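Local structure of 401aa long hypothetical glucose-1-phosphate thymidylyltransferase (Sulfolobus tokodaii, 2GGO) at residues 25-30 with 282-287; 49-54 with 66-71; 117-122 with 197-202; 169-174 with 185-190; 325-330 with 367-372. The protein probably transfers nucleotidyl groups from UTP or dTTP to sugar 1-phosphates, as a bifunctional enzyme of UDP-N-acetylglucosamine and UDP-N-acetylgalactosamine synthesis. All blocks are in the same frame, centred on the assembly; numbering follows the deposited sequence.

Contact 1: 25-30 with 282-287; sequences FVPILS and ILVEKN
Pro27, Leu29 and Ser30 meet Ile282 and Val284 in a small, mostly apolar interface, where a hairpin of the nucleotidyltransferase domain leans on the flank of the C-terminal beta-helix. No hydrogen bond joins the two segments. Val284 makes the most of the contact: its CB lies 3.6 Å from the carbonyl Leu29 O, and its CG1 reaches Pro27 CG at 4.0 Å, the proline ring and the valine crossing at about a right angle. Leu29 starts off pointing away from residues 282-287, yet its end comes back, and Leu29 CD2 lies 4.2 Å from Ile282 CG1. Leu29 and Ser30 turn the chain between strands 27-28 and 31-32, with backbone angles close to those of a type II' turn; Ile282 and Leu283 belong to one of the stacked parallel strands of the left-handed beta-helix. At the exposed end, Ser30 CB approaches Val284 O at 4.2 Å. Helix 212-225 also packs here, Ala222 against Leu29. Its Asn219 uses OD1 to accept from Leu29 N and ND2 to donate to Pro27 O, fixing the hairpin backbone, and also touches Ile282.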
# COMPACT_ATOMS: atom_id res chain seq x y z
N PHE A 25 3.66 6.57 1.65
CA PHE A 25 2.57 7.58 1.63
C PHE A 25 1.29 7.17 0.88
O PHE A 25 0.40 7.96 0.73
CB PHE A 25 3.10 8.94 1.20
CG PHE A 25 4.01 9.54 2.20
CD1 PHE A 25 3.48 10.21 3.32
CD2 PHE A 25 5.38 9.40 2.09
CE1 PHE A 25 4.32 10.74 4.29
CE2 PHE A 25 6.23 9.90 3.06
CZ PHE A 25 5.69 10.58 4.16
N VAL A 26 1.22 5.95 0.40
CA VAL A 26 -0.01 5.37 -0.17
C VAL A 26 -1.12 5.57 0.86
O VAL A 26 -0.92 5.18 2.03
CB VAL A 26 0.18 3.88 -0.48
CG1 VAL A 26 -1.15 3.14 -0.65
CG2 VAL A 26 0.97 3.70 -1.73
N PRO A 27 -2.30 6.17 0.45
CA PRO A 27 -3.35 6.34 1.43
C PRO A 27 -4.20 5.08 1.66
O PRO A 27 -4.43 4.23 0.77
CB PRO A 27 -4.18 7.50 0.87
CG PRO A 27 -4.00 7.46 -0.56
CD PRO A 27 -2.73 6.68 -0.87
N ILE A 28 -4.59 4.94 2.92
CA ILE A 28 -5.55 3.95 3.32
C ILE A 28 -6.61 4.85 3.92
O ILE A 28 -6.34 5.56 4.90
CB ILE A 28 -4.96 3.01 4.37
CG1 ILE A 28 -3.73 2.32 3.80
CG2 ILE A 28 -6.01 2.00 4.80
CD1 ILE A 28 -2.77 1.95 4.85
N LEU A 29 -7.78 4.87 3.28
CA LEU A 29 -8.79 5.88 3.57
C LEU A 29 -8.07 7.22 3.56
O LEU A 29 -7.28 7.50 2.66
CB LEU A 29 -9.49 5.60 4.90
CG LEU A 29 -10.17 4.23 5.00
CD1 LEU A 29 -10.86 4.03 6.35
CD2 LEU A 29 -11.16 3.99 3.86
N SER A 30 -8.26 8.03 4.59
CA SER A 30 -7.70 9.36 4.53
C SER A 30 -6.23 9.55 4.90
O SER A 30 -5.74 10.67 4.81
CB SER A 30 -8.54 10.26 5.42
OG SER A 30 -8.18 10.07 6.77
N ILE A 282 -13.97 4.61 -2.40
CA ILE A 282 -13.16 5.32 -1.43
C ILE A 282 -12.65 6.59 -2.05
O ILE A 282 -11.80 6.56 -2.91
CB ILE A 282 -11.98 4.37 -0.88
CG1 ILE A 282 -12.59 3.26 0.02
CG2 ILE A 282 -10.82 5.14 -0.15
CD1 ILE A 282 -12.14 1.86 -0.46
N LEU A 283 -13.20 7.73 -1.65
CA LEU A 283 -12.65 8.96 -2.21
C LEU A 283 -11.81 9.57 -1.14
O LEU A 283 -12.41 10.02 -0.14
CB LEU A 283 -13.78 9.93 -2.57
CG LEU A 283 -14.84 9.19 -3.40
CD1 LEU A 283 -16.20 9.95 -3.45
CD2 LEU A 283 -14.28 8.98 -4.76
N VAL A 284 -10.49 9.64 -1.31
CA VAL A 284 -9.65 9.96 -0.13
C VAL A 284 -9.78 11.38 0.41
O VAL A 284 -9.82 11.58 1.62
CB VAL A 284 -8.17 9.53 -0.21
CG1 VAL A 284 -7.90 8.31 -1.04
CG2 VAL A 284 -7.21 10.67 -0.43
N GLU A 285 -9.91 12.36 -0.46
CA GLU A 285 -9.96 13.75 -0.06
C GLU A 285 -10.24 14.65 -1.27
O GLU A 285 -9.54 14.55 -2.28
CB GLU A 285 -8.58 14.12 0.49
CG GLU A 285 -8.37 15.58 0.73
CD GLU A 285 -6.96 15.89 1.21
OE1 GLU A 285 -6.07 14.99 1.19
OE2 GLU A 285 -6.72 17.04 1.59
N LYS A 286 -11.19 15.55 -1.12
CA LYS A 286 -11.37 16.63 -2.07
C LYS A 286 -11.58 16.15 -3.52
O LYS A 286 -10.90 16.61 -4.46
CB LYS A 286 -10.16 17.56 -2.01
CG LYS A 286 -10.29 18.54 -0.88
CD LYS A 286 -9.13 19.48 -0.87
CE LYS A 286 -9.09 20.28 0.42
NZ LYS A 286 -7.69 20.80 0.55
N ASN A 287 -12.53 15.22 -3.68
CA ASN A 287 -12.71 14.58 -4.96
C ASN A 287 -13.95 15.14 -5.57
O ASN A 287 -14.82 15.56 -4.85
CB ASN A 287 -12.84 13.08 -4.80
CG ASN A 287 -11.59 12.45 -4.31
OD1 ASN A 287 -10.62 12.29 -5.03
ND2 ASN A 287 -11.58 12.08 -3.06

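Contact 2: 49-54 with 66-71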
# COMPACT_ATOMS: atom_id res chain seq x y z
N ILE A 49 11.40 7.16 16.65
CA ILE A 49 11.14 6.47 15.39
C ILE A 49 12.01 7.08 14.32
O ILE A 49 12.07 8.27 14.19
CB ILE A 49 9.64 6.50 14.98
CG1 ILE A 49 8.77 6.03 16.16
CG2 ILE A 49 9.44 5.68 13.70
CD1 ILE A 49 7.27 6.46 16.15
N THR A 50 12.67 6.22 13.56
CA THR A 50 13.52 6.62 12.47
C THR A 50 13.05 5.93 11.18
O THR A 50 12.85 4.70 11.16
CB THR A 50 14.96 6.18 12.73
OG1 THR A 50 15.40 6.78 13.94
CG2 THR A 50 15.88 6.63 11.59
N VAL A 51 12.93 6.71 10.11
CA VAL A 51 12.71 6.11 8.78
C VAL A 51 13.99 6.06 7.94
O VAL A 51 14.62 7.07 7.70
CB VAL A 51 11.61 6.85 7.99
CG1 VAL A 51 11.08 5.95 6.89
CG2 VAL A 51 10.51 7.23 8.92
N ILE A 52 14.38 4.88 7.49
CA ILE A 52 15.44 4.78 6.49
C ILE A 52 14.79 4.90 5.10
O ILE A 52 13.86 4.18 4.75
CB ILE A 52 16.24 3.50 6.64
CG1 ILE A 52 16.93 3.52 8.02
CG2 ILE A 52 17.29 3.36 5.51
CD1 ILE A 52 16.86 2.21 8.78
N VAL A 53 15.26 5.89 4.35
CA VAL A 53 14.67 6.25 3.08
C VAL A 53 15.78 6.31 2.02
O VAL A 53 16.97 6.13 2.32
CB VAL A 53 13.91 7.60 3.19
CG1 VAL A 53 12.95 7.56 4.33
CG2 VAL A 53 14.85 8.81 3.34
N SER A 54 15.41 6.53 0.76
CA SER A 54 16.41 6.78 -0.26
C SER A 54 16.66 8.28 -0.32
O SER A 54 15.80 9.08 0.09
CB SER A 54 15.93 6.23 -1.60
OG SER A 54 14.78 6.93 -2.03
N LYS A 66 6.10 15.12 10.88
CA LYS A 66 6.45 16.13 11.90
C LYS A 66 7.65 15.78 12.84
O LYS A 66 8.72 16.40 12.74
CB LYS A 66 5.22 16.57 12.72
CG LYS A 66 5.49 17.78 13.67
CD LYS A 66 5.41 19.17 12.98
CE LYS A 66 4.13 19.97 13.40
NZ LYS A 66 3.63 21.00 12.40
N GLU A 67 7.49 14.83 13.75
CA GLU A 67 8.56 14.64 14.74
C GLU A 67 9.23 13.29 14.62
O GLU A 67 9.26 12.52 15.59
CB GLU A 67 8.00 14.82 16.15
CG GLU A 67 7.36 16.20 16.41
CD GLU A 67 5.91 16.11 17.00
OE1 GLU A 67 5.67 15.24 17.91
OE2 GLU A 67 5.03 16.90 16.54
N ILE A 68 9.77 12.99 13.45
CA ILE A 68 10.31 11.67 13.13
C ILE A 68 11.66 11.88 12.50
O ILE A 68 11.84 12.84 11.75
CB ILE A 68 9.36 10.85 12.15
CG1 ILE A 68 7.97 10.66 12.77
CG2 ILE A 68 9.94 9.51 11.75
CD1 ILE A 68 7.87 9.59 13.83
N SER A 69 12.58 10.97 12.78
CA SER A 69 13.94 11.08 12.26
C SER A 69 14.09 10.40 10.93
O SER A 69 13.75 9.23 10.80
CB SER A 69 14.94 10.47 13.25
OG SER A 69 14.90 11.15 14.50
N ILE A 70 14.63 11.12 9.96
CA ILE A 70 14.77 10.56 8.64
C ILE A 70 16.22 10.33 8.33
O ILE A 70 17.06 11.20 8.52
CB ILE A 70 14.09 11.46 7.55
CG1 ILE A 70 12.58 11.54 7.75
CG2 ILE A 70 14.36 10.92 6.14
CD1 ILE A 70 12.10 12.84 8.35
N VAL A 71 16.53 9.14 7.86
CA VAL A 71 17.91 8.79 7.63
C VAL A 71 17.98 8.13 6.28
O VAL A 71 17.30 7.15 6.03
CB VAL A 71 18.43 7.86 8.77
CG1 VAL A 71 19.77 7.25 8.43
CG2 VAL A 71 18.55 8.64 10.04
O HOH W 1 13.61 10.14 16.40
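Ile68 closes one end of an apolar row, its two methyls dividing the work. CG1 lies beside the backbone N (chi1 -59°), which leaves CG2 anti to it; Ile68 CG2 meets Val51 CG2 at 3.7 Å, while Ile68 CD1 comes within 3.7 Å of Ile49 CB and also touches Ile49 CD1. Further along the same face of the sheet, Ile70 CG2 packs against Val53 CG2 at 3.5 Å. Phe61 of helix 58-64 covers Val51, Val53 and Ile70, and Ile38 and Arg42 of helix 33-43 lie against Ile68. An alanine in place of Ile68 would probably open a gap beside Ile49 and Val51, taking away the CD1 and CG2 contacts. On the other face Thr50 CG2 meets Val71 CG2 at 3.7 Å. Between the faces runs the parallel strand pairing: Val51 O accepts from Val71 N, Val51 N donates to Ser69 O at 2.7 Å, Ser69 N donates to Ile49 O, and Val53 N to Val71 O. The last donor is tilted 26° from the carbonyl plane, whereas Val51 N lies nearly on the line of the Ser69 carbonyl. At the polar edge a water donates to Ile49 O at 3.3 Å, and Ser69 OG donates to the same water. The whole is a beta-alpha-beta crossover, strand 48-53, helix 58-64 and strand 69-72, at one margin of the GT-A sheet, where Ile52 packs close to Gln73 and Ala8 of the probable nucleoside triphosphate site.

Contact 3: 117-122 with 197-202; sequences NAIIGV and VKVIEY
Tyr202 packs across against Ile120 and Val122. Its CB touches both, 3.4 Å from Ile120 CG2 and 3.9 Å from Val122 CB, and it also touches the carbonyl Gly121 O. CG stands anti to the backbone N (chi1 -173°). From there the ring runs alongside Val122, both side chains pointing the same way, and Val122 CG2 sits near the ring plane at the edge, 4.0 Å from Tyr202 CD2. Glu107 of helix 106-111 adds a further neighbour. At the tip, OH is hydrogen-bonded to Tyr205 O, Asn104 N and Ser103 OG, so the buried phenol is anchored well beyond the strand pair. The backbone is paired here too: Tyr202 N donates to Gly121 O at 2.6 Å, and Gly121 N to Ile200 O at 2.8 Å with an N-H...O angle of 160°. Ile200 N continues the pairing to Ile119 O. Toward the start it slackens; Ile119 N to Lys198 O is weak, and the bond from Lys198 N to Asn117 O is bent to 131°. Ile119 CG2 and Val199 CG2 touch at 4.0 Å on one face, Ala118 CB and Lys198 CB at 3.7 Å on the other. Glu201 turns its carboxylate to Lys123 in a salt bridge. Strands 117-123 and 197-201 thus form a parallel pair at one side of the mixed GT-A sheet, next to antiparallel strand 155-164, whose Asn157 probably binds the sugar phosphate.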
# COMPACT_ATOMS: atom_id res chain seq x y z
N ASN A 117 16.09 -11.71 21.00
CA ASN A 117 15.73 -11.40 19.63
C ASN A 117 14.45 -12.14 19.29
O ASN A 117 14.37 -13.35 19.46
CB ASN A 117 16.83 -11.84 18.69
CG ASN A 117 18.11 -11.08 18.91
OD1 ASN A 117 18.28 -9.99 18.41
ND2 ASN A 117 19.05 -11.68 19.64
N ALA A 118 13.44 -11.41 18.81
CA ALA A 118 12.18 -12.04 18.38
C ALA A 118 11.72 -11.60 16.97
O ALA A 118 12.26 -10.65 16.39
CB ALA A 118 11.07 -11.80 19.43
N ILE A 119 10.71 -12.28 16.45
CA ILE A 119 10.27 -12.09 15.08
C ILE A 119 8.81 -12.46 14.99
O ILE A 119 8.37 -13.41 15.63
CB ILE A 119 11.16 -12.92 14.15
CG1 ILE A 119 12.17 -12.02 13.46
CG2 ILE A 119 10.39 -13.78 13.14
CD1 ILE A 119 12.92 -12.72 12.41
N ILE A 120 8.03 -11.67 14.26
CA ILE A 120 6.60 -11.96 14.07
C ILE A 120 6.38 -12.77 12.81
O ILE A 120 7.04 -12.56 11.80
CB ILE A 120 5.72 -10.69 14.18
CG1 ILE A 120 5.80 -10.17 15.63
CG2 ILE A 120 4.26 -10.98 13.82
CD1 ILE A 120 5.25 -8.79 15.87
N GLY A 121 5.50 -13.76 12.92
CA GLY A 121 5.13 -14.62 11.82
C GLY A 121 3.63 -14.64 11.68
O GLY A 121 2.89 -14.62 12.67
N VAL A 122 3.19 -14.65 10.44
CA VAL A 122 1.78 -14.58 10.13
C VAL A 122 1.45 -15.75 9.21
O VAL A 122 2.28 -16.16 8.38
CB VAL A 122 1.39 -13.18 9.51
CG1 VAL A 122 2.19 -12.89 8.24
CG2 VAL A 122 -0.10 -13.07 9.25
N VAL A 197 15.96 -17.05 18.81
CA VAL A 197 15.15 -16.02 18.16
C VAL A 197 13.68 -16.44 18.26
O VAL A 197 13.24 -17.27 17.47
CB VAL A 197 15.56 -15.88 16.68
CG1 VAL A 197 14.90 -14.69 16.04
CG2 VAL A 197 17.04 -15.74 16.55
N LYS A 198 12.95 -15.90 19.23
CA LYS A 198 11.52 -16.23 19.44
C LYS A 198 10.70 -16.00 18.19
O LYS A 198 11.10 -15.28 17.28
CB LYS A 198 10.92 -15.37 20.56
CG LYS A 198 11.08 -15.89 21.96
CD LYS A 198 10.08 -15.22 22.94
CE LYS A 198 8.62 -15.67 22.71
NZ LYS A 198 7.67 -15.14 23.74
N VAL A 199 9.54 -16.62 18.12
CA VAL A 199 8.63 -16.38 17.02
C VAL A 199 7.25 -16.22 17.64
O VAL A 199 6.71 -17.17 18.23
CB VAL A 199 8.67 -17.51 15.93
CG1 VAL A 199 7.40 -17.55 15.11
CG2 VAL A 199 9.86 -17.33 14.99
N ILE A 200 6.72 -14.99 17.55
CA ILE A 200 5.33 -14.69 17.92
C ILE A 200 4.48 -14.79 16.66
O ILE A 200 4.88 -14.33 15.59
CB ILE A 200 5.15 -13.26 18.52
CG1 ILE A 200 6.41 -12.76 19.22
CG2 ILE A 200 3.87 -13.18 19.39
CD1 ILE A 200 6.84 -13.55 20.42
N GLU A 201 3.32 -15.42 16.79
CA GLU A 201 2.42 -15.58 15.67
C GLU A 201 1.47 -14.40 15.68
O GLU A 201 0.77 -14.16 16.68
CB GLU A 201 1.66 -16.90 15.76
CG GLU A 201 1.09 -17.40 14.43
CD GLU A 201 -0.14 -18.29 14.59
OE1 GLU A 201 -0.24 -19.04 15.60
OE2 GLU A 201 -1.03 -18.23 13.70
N TYR A 202 1.48 -13.65 14.58
CA TYR A 202 0.56 -12.52 14.39
C TYR A 202 -0.88 -13.01 14.26
O TYR A 202 -1.15 -13.94 13.50
CB TYR A 202 0.96 -11.71 13.15
CG TYR A 202 0.13 -10.46 13.02
CD1 TYR A 202 0.31 -9.40 13.90
CD2 TYR A 202 -0.86 -10.35 12.05
CE1 TYR A 202 -0.47 -8.25 13.82
CE2 TYR A 202 -1.63 -9.20 11.96
CZ TYR A 202 -1.43 -8.16 12.84
OH TYR A 202 -2.18 -7.03 12.77

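Contact 4: 169-174 with 185-190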
# COMPACT_ATOMS: atom_id res chain seq x y z
N THR A 169 26.90 -8.05 14.01
CA THR A 169 27.89 -9.10 13.86
C THR A 169 27.63 -9.98 12.62
O THR A 169 28.50 -10.09 11.75
CB THR A 169 27.96 -9.95 15.14
OG1 THR A 169 28.28 -9.10 16.24
CG2 THR A 169 29.01 -11.05 15.01
N TYR A 170 26.45 -10.59 12.55
CA TYR A 170 26.11 -11.51 11.46
C TYR A 170 25.82 -10.79 10.14
O TYR A 170 25.73 -11.43 9.09
CB TYR A 170 24.93 -12.42 11.84
CG TYR A 170 25.12 -13.14 13.15
CD1 TYR A 170 24.88 -12.48 14.36
CD2 TYR A 170 25.55 -14.46 13.19
CE1 TYR A 170 25.07 -13.12 15.58
CE2 TYR A 170 25.74 -15.12 14.41
CZ TYR A 170 25.49 -14.44 15.61
OH TYR A 170 25.66 -15.06 16.83
N LEU A 171 25.67 -9.47 10.20
CA LEU A 171 25.42 -8.66 9.00
C LEU A 171 26.70 -8.52 8.18
O LEU A 171 26.65 -8.41 6.94
CB LEU A 171 24.89 -7.27 9.38
CG LEU A 171 23.38 -6.97 9.38
CD1 LEU A 171 23.10 -5.65 10.10
CD2 LEU A 171 22.80 -6.96 7.96
N ASP A 172 27.83 -8.51 8.88
CA ASP A 172 29.14 -8.45 8.25
C ASP A 172 29.55 -9.83 7.78
O ASP A 172 30.06 -9.99 6.67
CB ASP A 172 30.18 -7.91 9.24
CG ASP A 172 29.83 -6.53 9.77
OD1 ASP A 172 30.70 -5.65 9.71
OD2 ASP A 172 28.68 -6.33 10.23
N LYS A 173 29.33 -10.83 8.64
CA LYS A 173 29.67 -12.22 8.35
C LYS A 173 28.86 -12.75 7.16
O LYS A 173 29.31 -13.66 6.46
CB LYS A 173 29.49 -13.11 9.58
CG LYS A 173 30.29 -12.66 10.82
CD LYS A 173 30.79 -13.84 11.66
CE LYS A 173 29.66 -14.72 12.21
NZ LYS A 173 28.94 -14.09 13.36
N ILE A 174 27.69 -12.16 6.93
CA ILE A 174 26.84 -12.51 5.78
C ILE A 174 27.35 -11.91 4.46
O ILE A 174 27.48 -10.68 4.32
CB ILE A 174 25.30 -12.23 6.07
CG1 ILE A 174 24.56 -13.54 6.41
CG2 ILE A 174 24.60 -11.46 4.93
CD1 ILE A 174 24.62 -14.65 5.34
N THR A 185 17.18 -11.23 6.46
CA THR A 185 16.93 -12.64 6.78
C THR A 185 18.17 -13.55 6.81
O THR A 185 18.24 -14.47 7.63
CB THR A 185 15.86 -13.26 5.85
OG1 THR A 185 16.11 -12.86 4.49
CG2 THR A 185 14.48 -12.78 6.25
N ASP A 186 19.15 -13.29 5.94
CA ASP A 186 20.40 -14.05 5.89
C ASP A 186 21.11 -14.01 7.22
O ASP A 186 21.48 -15.05 7.77
CB ASP A 186 21.34 -13.48 4.83
CG ASP A 186 20.94 -13.85 3.42
OD1 ASP A 186 20.20 -14.86 3.25
OD2 ASP A 186 21.37 -13.14 2.48
N ALA A 187 21.29 -12.78 7.72
CA ALA A 187 21.94 -12.49 9.00
C ALA A 187 21.16 -13.06 10.19
O ALA A 187 21.75 -13.54 11.15
CB ALA A 187 22.14 -10.99 9.15
N ILE A 188 19.83 -12.99 10.11
CA ILE A 188 18.96 -13.55 11.14
C ILE A 188 19.08 -15.08 11.17
O ILE A 188 18.84 -15.71 12.22
CB ILE A 188 17.45 -13.12 10.94
CG1 ILE A 188 17.25 -11.65 11.35
CG2 ILE A 188 16.50 -14.04 11.71
CD1 ILE A 188 15.88 -11.08 11.02
N ASN A 189 19.46 -15.66 10.04
CA ASN A 189 19.54 -17.12 9.92
C ASN A 189 20.77 -17.76 10.56
O ASN A 189 20.67 -18.85 11.13
CB ASN A 189 19.34 -17.56 8.47
CG ASN A 189 17.94 -18.08 8.23
OD1 ASN A 189 17.43 -18.01 7.12
ND2 ASN A 189 17.31 -18.59 9.28
N LEU A 190 21.92 -17.08 10.47
CA LEU A 190 23.12 -17.47 11.22
C LEU A 190 22.93 -17.25 12.73
O LEU A 190 23.30 -18.10 13.54
CB LEU A 190 24.36 -16.69 10.76
CG LEU A 190 24.55 -16.01 9.40
CD1 LEU A 190 25.85 -15.21 9.48
CD2 LEU A 190 24.55 -16.98 8.20
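Tyr170 and Ile174 grip Ala187 and Leu190 where two helices of the GT-A domain, 166-173 and 184-194, successive in the chain and joined by a loop, cross. Their segment axes come within 8.2 Å at 111°, and the small Ala187 permits that closeness: its CB rests 3.6 Å from the backbone carbonyl Tyr170 O, while Tyr170 CB lies 3.4 Å from Ala187 O. Beside this point Ile174, the first residue to leave helical geometry, lays CD1 3.5 Å from Asp186 CB and 3.7 Å from Leu190 CD2. Tyr170 and Leu190 slide past each other in opposite directions, CD2 of the tyrosine ring meeting Leu190 CB at 3.5 Å and Leu190 CD1 lying in plane at the ring edge. Tyr170 OH ends in a hydrogen bond to Asp194. An alanine at Tyr170 would probably leave Asp194 without this partner and open a gap beside Leu190. The outer side is looser and more exposed. Here the partly exposed Leu190 brushes solvent-facing Lys173, Leu190 CD1 to Lys173 CB at 4.2 Å. The lysine chain bends at its last two torsions (chi4 -76°), and Lys173 NZ stands 3.3 Å above one face of the Tyr170 ring, offset toward the rim.

Contact 5: 325-330 with 367-372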
# COMPACT_ATOMS: atom_id res chain seq x y z
N ALA A 325 -14.79 14.00 -19.91
CA ALA A 325 -16.16 13.49 -20.22
C ALA A 325 -16.04 12.31 -21.04
O ALA A 325 -15.20 12.24 -22.01
CB ALA A 325 -17.09 14.53 -20.88
N GLY A 326 -16.66 11.28 -20.56
CA GLY A 326 -16.74 10.02 -21.30
C GLY A 326 -15.60 9.07 -21.17
O GLY A 326 -15.62 8.15 -21.90
N THR A 327 -14.61 9.26 -20.24
CA THR A 327 -13.54 8.21 -20.18
C THR A 327 -14.17 7.03 -19.48
O THR A 327 -14.78 7.30 -18.44
CB THR A 327 -12.55 8.82 -19.31
OG1 THR A 327 -12.20 10.12 -19.80
CG2 THR A 327 -11.38 7.90 -18.86
N LEU A 328 -13.83 5.78 -19.75
CA LEU A 328 -14.55 4.62 -19.27
C LEU A 328 -13.37 3.70 -19.08
O LEU A 328 -12.47 3.71 -19.85
CB LEU A 328 -15.44 3.89 -20.28
CG LEU A 328 -16.37 4.84 -20.98
CD1 LEU A 328 -17.21 4.30 -21.90
CD2 LEU A 328 -17.33 4.96 -19.70
N ILE A 329 -13.32 3.07 -17.93
CA ILE A 329 -12.41 1.99 -17.66
C ILE A 329 -13.11 0.66 -17.78
O ILE A 329 -14.20 0.44 -17.26
CB ILE A 329 -11.78 2.12 -16.22
CG1 ILE A 329 -11.14 3.51 -16.09
CG2 ILE A 329 -10.77 0.91 -16.02
CD1 ILE A 329 -10.45 3.75 -14.81
N ALA A 330 -12.48 -0.29 -18.45
CA ALA A 330 -13.01 -1.60 -18.56
C ALA A 330 -12.46 -2.41 -17.38
O ALA A 330 -11.30 -2.28 -17.07
CB ALA A 330 -12.48 -2.17 -19.79
N ILE A 367 -11.75 13.70 -23.45
CA ILE A 367 -13.12 13.03 -23.64
C ILE A 367 -13.13 11.69 -24.32
O ILE A 367 -12.36 11.46 -25.29
CB ILE A 367 -14.17 13.88 -24.33
CG1 ILE A 367 -13.55 14.27 -25.73
CG2 ILE A 367 -14.27 15.12 -23.61
CD1 ILE A 367 -14.54 15.06 -26.79
N ASN A 368 -14.03 10.82 -23.88
CA ASN A 368 -14.36 9.58 -24.60
C ASN A 368 -13.20 8.69 -24.75
O ASN A 368 -13.07 7.98 -25.74
CB ASN A 368 -14.80 9.96 -26.02
CG ASN A 368 -15.89 9.14 -26.48
OD1 ASN A 368 -16.45 8.33 -25.74
ND2 ASN A 368 -16.34 9.40 -27.73
N VAL A 369 -12.29 8.81 -23.81
CA VAL A 369 -11.18 7.89 -23.65
C VAL A 369 -11.69 6.51 -23.06
O VAL A 369 -12.58 6.40 -22.12
CB VAL A 369 -9.98 8.62 -22.97
CG1 VAL A 369 -9.22 7.71 -22.09
CG2 VAL A 369 -8.79 9.11 -24.14
N THR A 370 -11.16 5.45 -23.67
CA THR A 370 -11.36 4.03 -23.44
C THR A 370 -10.02 3.43 -22.91
O THR A 370 -9.01 3.40 -23.60
CB THR A 370 -11.65 3.36 -24.83
OG1 THR A 370 -12.78 3.96 -25.47
CG2 THR A 370 -11.93 1.90 -24.73
N ILE A 371 -10.03 3.00 -21.65
CA ILE A 371 -8.92 2.26 -20.96
C ILE A 371 -9.15 0.75 -20.73
O ILE A 371 -10.08 0.36 -20.10
CB ILE A 371 -8.72 2.97 -19.59
CG1 ILE A 371 -8.53 4.47 -19.90
CG2 ILE A 371 -7.51 2.27 -18.79
CD1 ILE A 371 -8.27 5.38 -18.78
N LEU A 372 -8.28 -0.15 -21.30
CA LEU A 372 -8.48 -1.57 -21.10
C LEU A 372 -8.20 -2.13 -19.69
O LEU A 372 -7.58 -1.46 -18.83
CB LEU A 372 -7.63 -2.33 -22.12
CG LEU A 372 -8.50 -2.42 -23.36
CD1 LEU A 372 -8.86 -1.06 -23.98
CD2 LEU A 372 -7.86 -3.26 -24.43
O HOH W 2 -18.19 7.41 -23.08
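In the left-handed parallel beta-helix, Leu328 and Ile329 pair with Thr370 and Ile371 across two adjoining coils, although 36 residues separate the segments in sequence. Two straight bonds define the short strands: Ile371 N donates to Leu328 O at 3.1 Å with an N-H...O angle of 174°, and Ala330 N to Ile371 O at 3.0 Å. Both donors lie nearly in line with the carbonyl. Ile329 and Ile371 point to the buried face, Ile329 CG1 packing on Ile371 CB at 4.3 Å and both residues touching Ala357. Just before the strands, Thr327 and Val369 lie side by side, pointing the same way. With OG1 beside the backbone N (chi1 -53°), Thr327 CG2 is anti to it and meets Val369 CG1 at 3.9 Å and Ile371 CD1 at 4.0 Å. Thr327 OG1 is instead tied to Gly324 O and Thr365 OG1, which fixes the rotation of the side chain. Toward the corner the backbone bonds are less certain; that from Asn368 N to Ala325 O involves a doubtfully placed oxygen. Gly326 and Asn368, aligned across the coils, both have positive phi. A water donates to Gly326 O at 2.9 Å and, weakly, to Asn368 OD1. Leu328 and Thr370 face outward. Such in-register coils with aliphatic interiors are characteristic of the hexapeptide-repeat acyltransferases.

How the contacts relate
Contacts 2, 3 and 4 all lie in the N-terminal GT-A domain. Contacts 2 and 3 occupy opposite margins of its seven-stranded mixed sheet, their centres about 25 Å apart. Contact 4 lies along the chain within the loop closed by contact 3 and touches it through Ile188 and Ile119, CD1 to CD1 at 3.7 Å; helix 184-194 then leads into strand 197-201. Contact 1 encloses all three in sequence and joins this domain to the beta-helix. Contact 5 follows later in the beta-helix, its centre about 22 Å from that of contact 1 and about 51 Å from that of contact 4. The series therefore spans both domains of a bifunctional enzyme and the seam between them.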